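Local coordinates for protein Rubredoxin\:oxygen oxidoreductase (Desulfovibrio gigas, PDB 1E5D) that catalyses the four-electron reduction of one oxygen molecule to two molecules of water, with a diiron centre and flavin mononucleotide as cofactors, at residues A15-N19 with A172-R176; V40-T46 with L132-T136; R191-N196 with M298-D303; A218-I222 with G232-C236; P251-V255 with L396-L400. All blocks are in the same frame, centred on the assembly; numbering follows the deposited sequence.

Interaction 1: residues A15-N19 with A172-R176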
# COMPACT_ATOMS: atom_id res chain seq x y z
N ALA A 15 -20.69 -20.29 11.47
CA ALA A 15 -21.30 -19.20 10.73
C ALA A 15 -20.69 -19.02 9.35
O ALA A 15 -19.47 -19.08 9.17
CB ALA A 15 -21.18 -17.91 11.52
N ILE A 16 -21.58 -18.78 8.40
CA ILE A 16 -21.23 -18.38 7.05
C ILE A 16 -21.09 -16.86 7.01
O ILE A 16 -22.04 -16.14 7.32
CB ILE A 16 -22.25 -18.83 6.00
CG1 ILE A 16 -22.75 -20.26 6.16
CG2 ILE A 16 -21.66 -18.62 4.61
CD1 ILE A 16 -22.76 -21.08 4.89
N ASP A 17 -19.91 -16.41 6.61
CA ASP A 17 -19.69 -14.96 6.56
C ASP A 17 -19.68 -14.47 5.12
O ASP A 17 -18.63 -14.22 4.52
CB ASP A 17 -18.40 -14.65 7.31
CG ASP A 17 -18.20 -13.19 7.63
OD1 ASP A 17 -18.77 -12.35 6.91
OD2 ASP A 17 -17.44 -12.89 8.58
N TRP A 18 -20.87 -14.32 4.55
CA TRP A 18 -21.02 -13.89 3.16
C TRP A 18 -20.28 -12.61 2.82
O TRP A 18 -19.75 -12.49 1.71
CB TRP A 18 -22.50 -13.67 2.87
CG TRP A 18 -23.40 -14.83 3.11
CD1 TRP A 18 -24.09 -15.16 4.24
CD2 TRP A 18 -23.72 -15.84 2.15
NE1 TRP A 18 -24.81 -16.31 4.04
CE2 TRP A 18 -24.60 -16.75 2.76
CE3 TRP A 18 -23.33 -16.05 0.82
CZ2 TRP A 18 -25.10 -17.86 2.09
CZ3 TRP A 18 -23.84 -17.15 0.16
CH2 TRP A 18 -24.71 -18.05 0.79
N ASN A 19 -20.26 -11.64 3.74
CA ASN A 19 -19.78 -10.30 3.42
C ASN A 19 -18.29 -10.09 3.60
O ASN A 19 -17.79 -9.01 3.27
CB ASN A 19 -20.53 -9.28 4.29
CG ASN A 19 -22.02 -9.33 4.06
OD1 ASN A 19 -22.48 -9.81 3.03
ND2 ASN A 19 -22.80 -8.83 5.01
N ALA A 172 -17.81 -18.78 0.92
CA ALA A 172 -19.10 -18.68 1.61
C ALA A 172 -20.18 -19.19 0.67
O ALA A 172 -20.33 -18.62 -0.42
CB ALA A 172 -19.39 -17.27 2.07
N ALA A 173 -20.89 -20.24 1.05
CA ALA A 173 -21.85 -20.81 0.10
C ALA A 173 -22.94 -21.60 0.79
O ALA A 173 -22.81 -21.99 1.95
CB ALA A 173 -21.10 -21.69 -0.89
N SER A 174 -24.03 -21.86 0.07
CA SER A 174 -25.04 -22.74 0.66
C SER A 174 -24.49 -24.17 0.76
O SER A 174 -24.90 -24.95 1.61
CB SER A 174 -26.34 -22.74 -0.13
OG SER A 174 -26.26 -21.86 -1.23
N GLU A 175 -23.54 -24.49 -0.11
CA GLU A 175 -22.92 -25.80 -0.23
C GLU A 175 -21.79 -25.93 0.80
O GLU A 175 -20.90 -25.07 0.82
CB GLU A 175 -22.35 -26.02 -1.62
CG GLU A 175 -23.24 -25.89 -2.83
CD GLU A 175 -23.85 -24.53 -3.07
OE1 GLU A 175 -23.20 -23.60 -3.58
OE2 GLU A 175 -25.03 -24.39 -2.66
N ARG A 176 -21.82 -26.95 1.65
CA ARG A 176 -20.80 -27.07 2.68
C ARG A 176 -19.81 -28.19 2.39
O ARG A 176 -18.88 -28.43 3.17
CB ARG A 176 -21.44 -27.29 4.05
CG ARG A 176 -22.71 -26.54 4.35
CD ARG A 176 -22.66 -25.07 3.98
NE ARG A 176 -21.39 -24.48 4.40
CZ ARG A 176 -21.19 -24.11 5.67
NH1 ARG A 176 -22.17 -24.28 6.54
NH2 ARG A 176 -20.03 -23.59 6.03
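Ile16 sets its CD1 methyl over the guanidinium group of Arg176, 3.5 Å above the plane and over its centre. The two side chains come from opposite directions, and Arg176 presents its flat group by doubling back: bends at chi2 (-47°) and chi3 (-44°) return the chain toward strand 10-17, where it also lies against Thr34 and Asn36 of the neighbouring strand 33-40. The other branch of Ile16 turns to a different partner, its CG2 meeting Ala172 CB at 3.7 Å. Both of these methyl carbons lie on one face of the Trp18 indole and toward its rim, Ile16 CG2 at 3.9 Å and Ala172 CB at 4.1 Å above the plane. From there the six-membered ring of Trp18 slants along the backbone of 172-174, with CZ3 at 3.8 Å from Ala172 O and CH2 at 3.9 Å from Ser174 N. No hydrogen bond joins the two segments; backbone bonds from Asp17 to Thr33 and from Ala172 to Met31 fix them separately. The contact is thus van der Waals packing between a strand end and a long loop at the surface of the metallo-beta-lactamase fold, with Asp17, on the side turned away from this contact, about 8 Å (side chain to side chain) from His226 and Asp83, which belong to the diiron site.

Interaction 2: residues V40-T46 with L132-T136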
# COMPACT_ATOMS: atom_id res chain seq x y z
N VAL A 40 -19.01 -33.12 18.21
CA VAL A 40 -18.97 -34.58 18.18
C VAL A 40 -19.72 -35.18 19.37
O VAL A 40 -19.33 -35.02 20.53
CB VAL A 40 -17.52 -35.11 18.18
CG1 VAL A 40 -17.53 -36.63 18.16
CG2 VAL A 40 -16.76 -34.54 17.00
N GLU A 41 -20.81 -35.88 19.06
CA GLU A 41 -21.62 -36.53 20.08
C GLU A 41 -21.02 -37.87 20.51
O GLU A 41 -21.02 -38.80 19.71
CB GLU A 41 -23.03 -36.76 19.56
CG GLU A 41 -23.89 -35.50 19.64
CD GLU A 41 -25.30 -35.75 19.15
OE1 GLU A 41 -25.47 -36.24 18.02
OE2 GLU A 41 -26.24 -35.44 19.92
N ASP A 42 -20.54 -37.92 21.74
CA ASP A 42 -20.07 -39.10 22.44
C ASP A 42 -20.54 -39.05 23.90
O ASP A 42 -21.34 -38.19 24.28
CB ASP A 42 -18.55 -39.25 22.38
CG ASP A 42 -18.07 -40.68 22.42
OD1 ASP A 42 -18.85 -41.57 22.83
OD2 ASP A 42 -16.91 -40.94 22.05
N GLU A 43 -20.04 -39.97 24.72
CA GLU A 43 -20.40 -39.94 26.15
C GLU A 43 -19.87 -38.61 26.70
O GLU A 43 -20.58 -37.83 27.31
CB GLU A 43 -19.86 -41.14 26.90
CG GLU A 43 -19.61 -42.40 26.10
CD GLU A 43 -20.76 -42.84 25.22
OE1 GLU A 43 -21.93 -42.61 25.59
OE2 GLU A 43 -20.50 -43.42 24.14
N LYS A 44 -18.58 -38.41 26.43
CA LYS A 44 -17.94 -37.11 26.54
C LYS A 44 -18.23 -36.32 25.26
O LYS A 44 -17.64 -36.58 24.22
CB LYS A 44 -16.45 -37.29 26.78
CG LYS A 44 -15.99 -37.33 28.22
CD LYS A 44 -17.09 -37.60 29.22
CE LYS A 44 -16.85 -36.93 30.56
NZ LYS A 44 -15.40 -36.82 30.88
N THR A 45 -19.17 -35.38 25.32
CA THR A 45 -19.52 -34.67 24.10
C THR A 45 -18.58 -33.49 23.86
O THR A 45 -18.35 -32.67 24.74
CB THR A 45 -20.98 -34.17 24.10
OG1 THR A 45 -21.86 -35.28 23.96
CG2 THR A 45 -21.21 -33.25 22.91
N THR A 46 -18.02 -33.44 22.65
CA THR A 46 -16.93 -32.51 22.39
C THR A 46 -17.17 -31.54 21.24
O THR A 46 -17.70 -31.87 20.18
CB THR A 46 -15.63 -33.28 22.10
OG1 THR A 46 -15.33 -34.13 23.21
CG2 THR A 46 -14.48 -32.31 21.94
N LEU A 132 -13.33 -40.36 24.19
CA LEU A 132 -14.45 -39.43 24.33
C LEU A 132 -15.70 -40.21 24.73
O LEU A 132 -16.78 -39.66 24.93
CB LEU A 132 -14.68 -38.64 23.04
CG LEU A 132 -13.73 -37.50 22.70
CD1 LEU A 132 -12.27 -37.88 22.88
CD2 LEU A 132 -13.95 -37.05 21.26
N GLY A 133 -15.49 -41.51 24.85
CA GLY A 133 -16.46 -42.54 25.14
C GLY A 133 -16.34 -43.66 24.12
O GLY A 133 -15.36 -44.41 24.10
N LYS A 134 -17.33 -43.79 23.24
CA LYS A 134 -17.22 -44.78 22.18
C LYS A 134 -16.11 -44.40 21.20
O LYS A 134 -15.37 -45.24 20.69
CB LYS A 134 -18.56 -44.96 21.47
CG LYS A 134 -18.52 -44.61 19.99
CD LYS A 134 -19.90 -44.57 19.36
CE LYS A 134 -19.99 -45.47 18.14
NZ LYS A 134 -19.31 -44.89 16.95
N ARG A 135 -15.95 -43.10 20.91
CA ARG A 135 -14.89 -42.76 19.95
C ARG A 135 -13.60 -42.41 20.68
O ARG A 135 -13.62 -42.09 21.87
CB ARG A 135 -15.32 -41.59 19.06
CG ARG A 135 -16.37 -42.01 18.05
CD ARG A 135 -17.04 -40.86 17.34
NE ARG A 135 -18.44 -40.67 17.74
CZ ARG A 135 -19.46 -40.92 16.92
NH1 ARG A 135 -19.19 -41.36 15.69
NH2 ARG A 135 -20.71 -40.75 17.29
N THR A 136 -12.48 -42.46 19.98
CA THR A 136 -11.24 -41.95 20.57
C THR A 136 -10.50 -41.08 19.56
O THR A 136 -10.24 -41.47 18.42
CB THR A 136 -10.37 -43.08 21.14
OG1 THR A 136 -9.05 -43.05 20.59
CG2 THR A 136 -10.96 -44.44 20.79
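Asp42 pushes its carboxylate into the turn 132-136, and this is where the contact is tight. Asp42 OD1 takes the backbone N-H of Lys134 at 2.7 Å through its syn lone pair. Asp42 OD2 accepts from Arg135 N at 2.6 Å, also on the syn side but 24° out of the carboxylate plane. Two consecutive amides therefore grip one carboxylate; the first torsion, chi1 -150°, swings CG away from the backbone N and carries the group to them. In return, Leu132 O accepts Lys44 N at 2.7 Å, so the bonds run both ways. Deeper still, the buried Leu132 side chain crosses that of Thr46 at about a right angle, its CG 3.8 Å from Thr46 OG1. Each segment is the turn of an antiparallel hairpin: 40-46 joins strands 33-40 and 46-48, with Val40 and Thr46 as a hydrogen-bonded pair, while 132-136 joins strands 129-131 and 136-141. As these strands lie in the two different sheets of the metallo-beta-lactamase sandwich, the turns join one sheet to the other at this end, away from the diiron site. On the flank, Arg135 NH2 hydrogen-bonds Glu41 O at 3.1 Å, the oxygen tilted 19° from the guanidinium plane, while NH1 forms a salt bridge with Glu158. Toward solvent the hold slackens: Glu43 is poorly ordered and its OE2 makes a weak bond of 3.3 Å to Lys134 N. Lys44 carries its amine away to Glu98.

Interaction 3: residues R191-N196 with M298-D303. With OXY (oxygen molecule), chain E.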
# COMPACT_ATOMS: atom_id res chain seq x y z
N ARG A 191 -5.72 -22.54 -3.27
CA ARG A 191 -4.41 -21.95 -3.57
C ARG A 191 -4.38 -20.52 -3.03
O ARG A 191 -3.40 -20.12 -2.41
CB ARG A 191 -4.14 -22.04 -5.06
CG ARG A 191 -3.12 -21.08 -5.64
CD ARG A 191 -2.74 -21.47 -7.07
NE ARG A 191 -1.43 -22.14 -7.09
CZ ARG A 191 -1.24 -23.39 -7.50
NH1 ARG A 191 -2.26 -24.11 -7.93
NH2 ARG A 191 -0.01 -23.90 -7.47
N GLU A 192 -5.47 -19.78 -3.26
CA GLU A 192 -5.49 -18.40 -2.80
C GLU A 192 -5.28 -18.37 -1.30
O GLU A 192 -4.58 -17.53 -0.74
CB GLU A 192 -6.79 -17.70 -3.17
CG GLU A 192 -6.96 -17.49 -4.67
CD GLU A 192 -8.16 -16.61 -5.00
OE1 GLU A 192 -8.99 -16.42 -4.09
OE2 GLU A 192 -8.24 -16.14 -6.16
N TYR A 193 -5.93 -19.34 -0.65
CA TYR A 193 -5.75 -19.45 0.79
C TYR A 193 -4.32 -19.84 1.12
O TYR A 193 -3.65 -19.18 1.93
CB TYR A 193 -6.76 -20.45 1.38
CG TYR A 193 -6.65 -20.43 2.89
CD1 TYR A 193 -7.29 -19.43 3.61
CD2 TYR A 193 -5.90 -21.37 3.57
CE1 TYR A 193 -7.19 -19.40 4.99
CE2 TYR A 193 -5.80 -21.35 4.96
CZ TYR A 193 -6.45 -20.35 5.65
OH TYR A 193 -6.36 -20.31 7.03
N TYR A 194 -3.81 -20.91 0.50
CA TYR A 194 -2.44 -21.32 0.79
C TYR A 194 -1.45 -20.19 0.52
O TYR A 194 -0.59 -19.90 1.36
CB TYR A 194 -2.01 -22.55 -0.05
CG TYR A 194 -0.70 -23.13 0.42
CD1 TYR A 194 -0.69 -24.10 1.41
CD2 TYR A 194 0.53 -22.74 -0.10
CE1 TYR A 194 0.50 -24.65 1.86
CE2 TYR A 194 1.72 -23.27 0.34
CZ TYR A 194 1.70 -24.24 1.32
OH TYR A 194 2.87 -24.79 1.78
N ALA A 195 -1.55 -19.60 -0.66
CA ALA A 195 -0.53 -18.67 -1.11
C ALA A 195 -0.36 -17.48 -0.17
O ALA A 195 0.76 -16.98 -0.04
CB ALA A 195 -0.84 -18.18 -2.53
N ASN A 196 -1.45 -17.06 0.46
CA ASN A 196 -1.39 -15.86 1.29
C ASN A 196 -1.27 -16.10 2.78
O ASN A 196 -1.18 -15.11 3.53
CB ASN A 196 -2.64 -15.00 1.02
CG ASN A 196 -2.45 -14.34 -0.34
OD1 ASN A 196 -1.73 -13.33 -0.43
ND2 ASN A 196 -3.07 -14.93 -1.35
N MET A 298 -0.08 -12.07 -5.22
CA MET A 298 0.56 -13.23 -4.62
C MET A 298 -0.04 -14.52 -5.16
O MET A 298 0.67 -15.48 -5.47
CB MET A 298 0.42 -13.19 -3.10
CG MET A 298 1.06 -14.38 -2.38
SD MET A 298 2.85 -14.43 -2.65
CE MET A 298 3.15 -16.18 -2.42
N SER A 299 -1.36 -14.54 -5.29
CA SER A 299 -1.99 -15.78 -5.73
C SER A 299 -1.50 -16.13 -7.12
O SER A 299 -1.28 -17.30 -7.43
CB SER A 299 -3.52 -15.67 -5.73
OG SER A 299 -3.99 -15.37 -4.42
N GLU A 300 -1.33 -15.09 -7.95
CA GLU A 300 -0.87 -15.34 -9.31
C GLU A 300 0.58 -15.79 -9.27
O GLU A 300 1.04 -16.58 -10.08
CB GLU A 300 -1.03 -14.09 -10.17
CG GLU A 300 -2.47 -13.65 -10.39
CD GLU A 300 -3.34 -14.74 -10.99
OE1 GLU A 300 -2.80 -15.69 -11.60
OE2 GLU A 300 -4.58 -14.64 -10.86
N ILE A 301 1.31 -15.27 -8.28
CA ILE A 301 2.74 -15.54 -8.23
C ILE A 301 3.01 -16.95 -7.74
O ILE A 301 4.04 -17.53 -8.05
CB ILE A 301 3.47 -14.52 -7.35
CG1 ILE A 301 3.71 -13.16 -8.02
CG2 ILE A 301 4.80 -15.08 -6.85
CD1 ILE A 301 4.10 -12.10 -7.01
N SER A 302 2.06 -17.48 -6.97
CA SER A 302 2.20 -18.79 -6.37
C SER A 302 2.65 -19.85 -7.36
O SER A 302 3.52 -20.67 -7.07
CB SER A 302 0.86 -19.22 -5.73
OG SER A 302 -0.09 -19.48 -6.74
N ASP A 303 2.08 -19.84 -8.57
CA ASP A 303 2.45 -20.84 -9.56
C ASP A 303 3.15 -20.20 -10.75
O ASP A 303 3.27 -20.81 -11.82
CB ASP A 303 1.19 -21.60 -10.01
CG ASP A 303 0.13 -20.66 -10.54
OD1 ASP A 303 0.24 -19.44 -10.26
OD2 ASP A 303 -0.81 -21.11 -11.23
O1 OXY E . -6.78 -17.93 9.24
O2 OXY E . -6.14 -16.94 9.05
O HOH W 1 2.46 -23.56 -5.78
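Arg191 and Ser302 make a polar link between helix 191-196 and helix 298-302, whose short axes pass 8.7 Å apart at 96°. With CG swung away from the backbone N (chi1 159°), the Arg191 chain runs out to Ser302 and Asp303. Its NE donates to Ser302 OG in a weak bond of 3.0 Å, made at the guanidinium edge; that hydroxyl in turn donates to Ser299 O. By charge, Asp303 stacks on one guanidinium face, the two planes 25° apart, but no N-H points at its carboxylate. Stronger partners are Glu187 for Arg191 and Lys254 for Asp303. The apolar pairing is looser, Ala195 CB lying 4.3 Å from Met298 CG. In van der Waals contact, Ala195 CB lies 3.8 Å from Ser302 CB, and Met298 slides past Asn196 in the opposite direction, CB to OD1 3.4 Å. Tyr193 OH, on the same helix, makes a weak bond to the oxygen molecule in the diiron pocket. This seam joins the lactamase part to the flavodoxin part of one chain. Its direct bond within the segments is weak, but firmer ones join the same helices just beside it, Arg188 to Glu300 and Asn196 to Ser295, so the crossing probably depends on the whole group.

Interaction 4: residues A218-I222 with G232-C236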
# COMPACT_ATOMS: atom_id res chain seq x y z
N ALA A 218 -5.39 -41.22 6.61
CA ALA A 218 -6.00 -41.28 5.29
C ALA A 218 -7.50 -41.00 5.39
O ALA A 218 -8.33 -41.89 5.46
CB ALA A 218 -5.77 -42.63 4.62
N PRO A 219 -7.81 -39.71 5.40
CA PRO A 219 -9.15 -39.23 5.73
C PRO A 219 -10.20 -39.52 4.66
O PRO A 219 -9.90 -39.62 3.47
CB PRO A 219 -8.96 -37.71 5.84
CG PRO A 219 -7.48 -37.50 5.95
CD PRO A 219 -6.87 -38.60 5.11
N GLU A 220 -11.43 -39.65 5.13
CA GLU A 220 -12.63 -39.72 4.33
C GLU A 220 -13.32 -38.35 4.35
O GLU A 220 -14.08 -38.00 3.47
CB GLU A 220 -13.58 -40.80 4.83
CG GLU A 220 -13.87 -41.88 3.79
CD GLU A 220 -13.41 -43.26 4.21
OE1 GLU A 220 -14.20 -43.97 4.88
OE2 GLU A 220 -12.27 -43.65 3.89
N PHE A 221 -12.99 -37.60 5.39
CA PHE A 221 -13.44 -36.25 5.63
C PHE A 221 -12.33 -35.35 6.16
O PHE A 221 -11.71 -35.66 7.19
CB PHE A 221 -14.53 -36.27 6.70
CG PHE A 221 -15.86 -36.83 6.22
CD1 PHE A 221 -16.73 -36.02 5.52
CD2 PHE A 221 -16.19 -38.15 6.48
CE1 PHE A 221 -17.94 -36.52 5.09
CE2 PHE A 221 -17.41 -38.66 6.05
CZ PHE A 221 -18.28 -37.84 5.36
N ILE A 222 -12.08 -34.23 5.48
CA ILE A 222 -11.22 -33.23 6.12
C ILE A 222 -12.06 -32.00 6.47
O ILE A 222 -12.76 -31.49 5.62
CB ILE A 222 -10.03 -32.79 5.26
CG1 ILE A 222 -9.02 -33.92 5.06
CG2 ILE A 222 -9.39 -31.55 5.88
CD1 ILE A 222 -8.12 -33.75 3.85
N GLY A 232 -15.13 -37.53 1.23
CA GLY A 232 -14.71 -38.64 0.41
C GLY A 232 -13.20 -38.73 0.28
O GLY A 232 -12.52 -37.72 0.13
N ALA A 233 -12.68 -39.95 0.33
CA ALA A 233 -11.24 -40.15 0.30
C ALA A 233 -10.63 -39.53 -0.95
O ALA A 233 -9.51 -39.02 -0.92
CB ALA A 233 -10.90 -41.63 0.39
N ASP A 234 -11.37 -39.55 -2.07
CA ASP A 234 -10.75 -38.96 -3.27
C ASP A 234 -10.53 -37.47 -3.03
O ASP A 234 -9.44 -36.95 -3.25
CB ASP A 234 -11.59 -39.23 -4.51
CG ASP A 234 -12.98 -38.65 -4.43
OD1 ASP A 234 -13.59 -38.80 -3.35
OD2 ASP A 234 -13.44 -38.04 -5.42
N GLN A 235 -11.57 -36.82 -2.54
CA GLN A 235 -11.53 -35.41 -2.21
C GLN A 235 -10.42 -35.13 -1.21
O GLN A 235 -9.60 -34.22 -1.35
CB GLN A 235 -12.89 -34.99 -1.66
CG GLN A 235 -14.00 -35.12 -2.70
CD GLN A 235 -13.93 -34.00 -3.72
OE1 GLN A 235 -13.50 -34.21 -4.85
NE2 GLN A 235 -14.34 -32.81 -3.31
N CYS A 236 -10.38 -35.95 -0.17
CA CYS A 236 -9.33 -35.73 0.82
C CYS A 236 -7.95 -35.93 0.21
O CYS A 236 -6.97 -35.32 0.64
CB CYS A 236 -9.58 -36.67 2.01
SG CYS A 236 -11.11 -36.21 2.87
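Gly232 and Glu220 supply the hydrogen bond between the segments: Gly232 N donates to Glu220 O at 2.5 Å. The distance is short enough to be doubtful in detail, though the 151° angle suits a hydrogen bond. A second, softer polar contact follows one residue on, where the CA-H of Ala233 points at Pro219 O, 3.5 Å from CA with an angle of 153° at the hydrogen. The Glu220 carboxylate takes no share in this, being paired with Lys159. The Glu220-Gly232 bond continues the register of the hairpin in which Ile222 pairs with Phe230, just before the chain turns into helix 233-248; Gly232 is the N-cap, and its O accepts Cys236 N at 2.8 Å to close the first turn. The hairpin lies at the edge of the second sheet of the metallo-beta-lactamase fold, with 230-231 its outermost strand, and the first turn of the helix packs against the start of strand 221-224. Van der Waals packing centres on Cys236. A chi1 of -66° tips its sulfur toward the strand, where SG lies closest to backbone atoms, 3.4 Å from both Glu220 C and Ile222 N. Its CB sits 3.3 Å from Pro219 O. Apolar contacts close round it: Ile222 CD1 approaches Cys236 CB at 3.7 Å, and Pro219 CB meets Cys236 SG at 4.0 Å. Phe230 also touches Cys236, and Leu161 packs on Pro219.

Interaction 5: residues P251-V255 with L396-L400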
# COMPACT_ATOMS: atom_id res chain seq x y z
N PRO A 251 8.17 -24.24 -10.65
CA PRO A 251 7.93 -23.27 -11.72
C PRO A 251 6.97 -23.79 -12.79
O PRO A 251 6.84 -24.98 -13.03
CB PRO A 251 9.31 -23.10 -12.36
CG PRO A 251 10.28 -23.51 -11.31
CD PRO A 251 9.59 -24.55 -10.48
N THR A 252 6.32 -22.84 -13.45
CA THR A 252 5.58 -23.03 -14.67
C THR A 252 5.97 -21.91 -15.65
O THR A 252 6.73 -21.00 -15.30
CB THR A 252 4.06 -23.01 -14.47
OG1 THR A 252 3.70 -21.71 -13.97
CG2 THR A 252 3.63 -24.01 -13.42
N ASN A 253 5.45 -21.99 -16.86
CA ASN A 253 5.72 -21.05 -17.93
C ASN A 253 4.95 -19.75 -17.77
O ASN A 253 4.71 -19.03 -18.74
CB ASN A 253 5.33 -21.70 -19.27
CG ASN A 253 6.21 -21.27 -20.41
OD1 ASN A 253 7.30 -20.74 -20.19
ND2 ASN A 253 5.73 -21.50 -21.63
N LYS A 254 4.56 -19.44 -16.55
CA LYS A 254 3.76 -18.27 -16.23
C LYS A 254 4.63 -17.12 -15.74
O LYS A 254 5.50 -17.27 -14.88
CB LYS A 254 2.72 -18.63 -15.18
CG LYS A 254 1.68 -17.56 -14.89
CD LYS A 254 0.58 -18.13 -14.01
CE LYS A 254 0.04 -17.10 -13.04
NZ LYS A 254 -0.70 -17.77 -11.93
N VAL A 255 4.38 -15.96 -16.33
CA VAL A 255 5.11 -14.75 -15.93
C VAL A 255 4.09 -13.76 -15.38
O VAL A 255 3.08 -13.44 -16.01
CB VAL A 255 5.91 -14.16 -17.10
CG1 VAL A 255 6.66 -12.91 -16.68
CG2 VAL A 255 6.91 -15.17 -17.65
N LEU A 396 13.77 -19.42 -17.93
CA LEU A 396 12.57 -20.13 -17.48
C LEU A 396 12.51 -21.52 -18.13
O LEU A 396 12.45 -22.53 -17.42
CB LEU A 396 11.30 -19.37 -17.82
CG LEU A 396 10.19 -19.30 -16.77
CD1 LEU A 396 8.87 -18.95 -17.44
CD2 LEU A 396 10.08 -20.59 -15.97
N LYS A 397 12.54 -21.54 -19.45
CA LYS A 397 12.46 -22.77 -20.23
C LYS A 397 13.41 -23.84 -19.70
O LYS A 397 12.99 -24.96 -19.43
CB LYS A 397 12.75 -22.49 -21.71
CG LYS A 397 11.51 -22.23 -22.55
CD LYS A 397 11.78 -21.22 -23.65
CE LYS A 397 10.54 -20.40 -23.99
NZ LYS A 397 10.86 -19.26 -24.90
N ALA A 398 14.68 -23.47 -19.57
CA ALA A 398 15.71 -24.35 -19.03
C ALA A 398 15.24 -25.07 -17.77
O ALA A 398 15.27 -26.29 -17.71
CB ALA A 398 16.97 -23.57 -18.71
N LYS A 399 14.82 -24.28 -16.80
CA LYS A 399 14.31 -24.75 -15.53
C LYS A 399 13.19 -25.77 -15.70
O LYS A 399 13.07 -26.73 -14.94
CB LYS A 399 13.76 -23.57 -14.72
CG LYS A 399 14.41 -23.37 -13.36
CD LYS A 399 14.76 -21.91 -13.14
CE LYS A 399 14.81 -21.56 -11.66
NZ LYS A 399 15.87 -20.54 -11.39
N LEU A 400 12.35 -25.55 -16.70
CA LEU A 400 11.13 -26.35 -16.86
C LEU A 400 11.44 -27.72 -17.43
O LEU A 400 10.58 -28.60 -17.47
CB LEU A 400 10.12 -25.60 -17.72
CG LEU A 400 9.62 -24.25 -17.20
CD1 LEU A 400 8.46 -23.73 -18.04
CD2 LEU A 400 9.18 -24.34 -15.74
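This is apolar packing of the last helix, 379-400, against the chain leading into strand 254-259, in the flavodoxin-like domain where helices flank a five-stranded parallel sheet. Two leucines one turn apart on the helix carry it. Leu400 leans back beside its own backbone N (chi1 -61°), which lets its two methyls spread over different residues: CD2 rests on Pro251 CB at 3.6 Å, while CD1 lies 3.7 Å from Asn253 N. Leu396 sits deeper and points its branches at the same run of backbone. Its CD2 comes to 3.4 Å from Thr252 O, and CD1 to 3.6 Å from Asn253 OD1, so that the Asn253 amide oxygen is touched by a methyl of each leucine, CD1 of Leu400 being at 3.9 Å. The Asn253 side chain crosses that of Leu400 at about a right angle. Farther in, Leu396 CD1 only grazes Val255 CG2 at 4.3 Å, but Leu396 also lies on Ile338 of strand 338-345, two strands over. The polar ends on the strand side turn elsewhere: Thr252 OG1 probably bonds to Asp303 O, and Lys254 reaches Asp303 and Glu300. No hydrogen bond or salt bridge crosses between the segments. With methyls set against a proline ring, a carbonyl and an amide, these segments are probably held together by close fit and by burial of Leu396, at a place remote from the flavin and the irons.

In the fold
From the N terminus, interaction 1 closes a long loop by bringing 172-176 back to strand 10-17; within that span lies the shorter loop of interaction 2, which ties the two lactamase sheets at their turns. Both are complete before 191-196 opens interaction 3. The loop to 298-303 contains interaction 4, a short loop from the start of strand 221-224, through edge strand 230-231, into helix 233-248. Interaction 5 begins inside the loop of interaction 3 at 251-255 and ends far beyond it at 396-400, so interactions 3 and 5 cross. They also touch, Asp303 meeting Thr252 and Lys254, which links the seam between domains to the flavodoxin sheet. Interactions 2 and 5 lie farthest apart, with centres about 51 Å from each other.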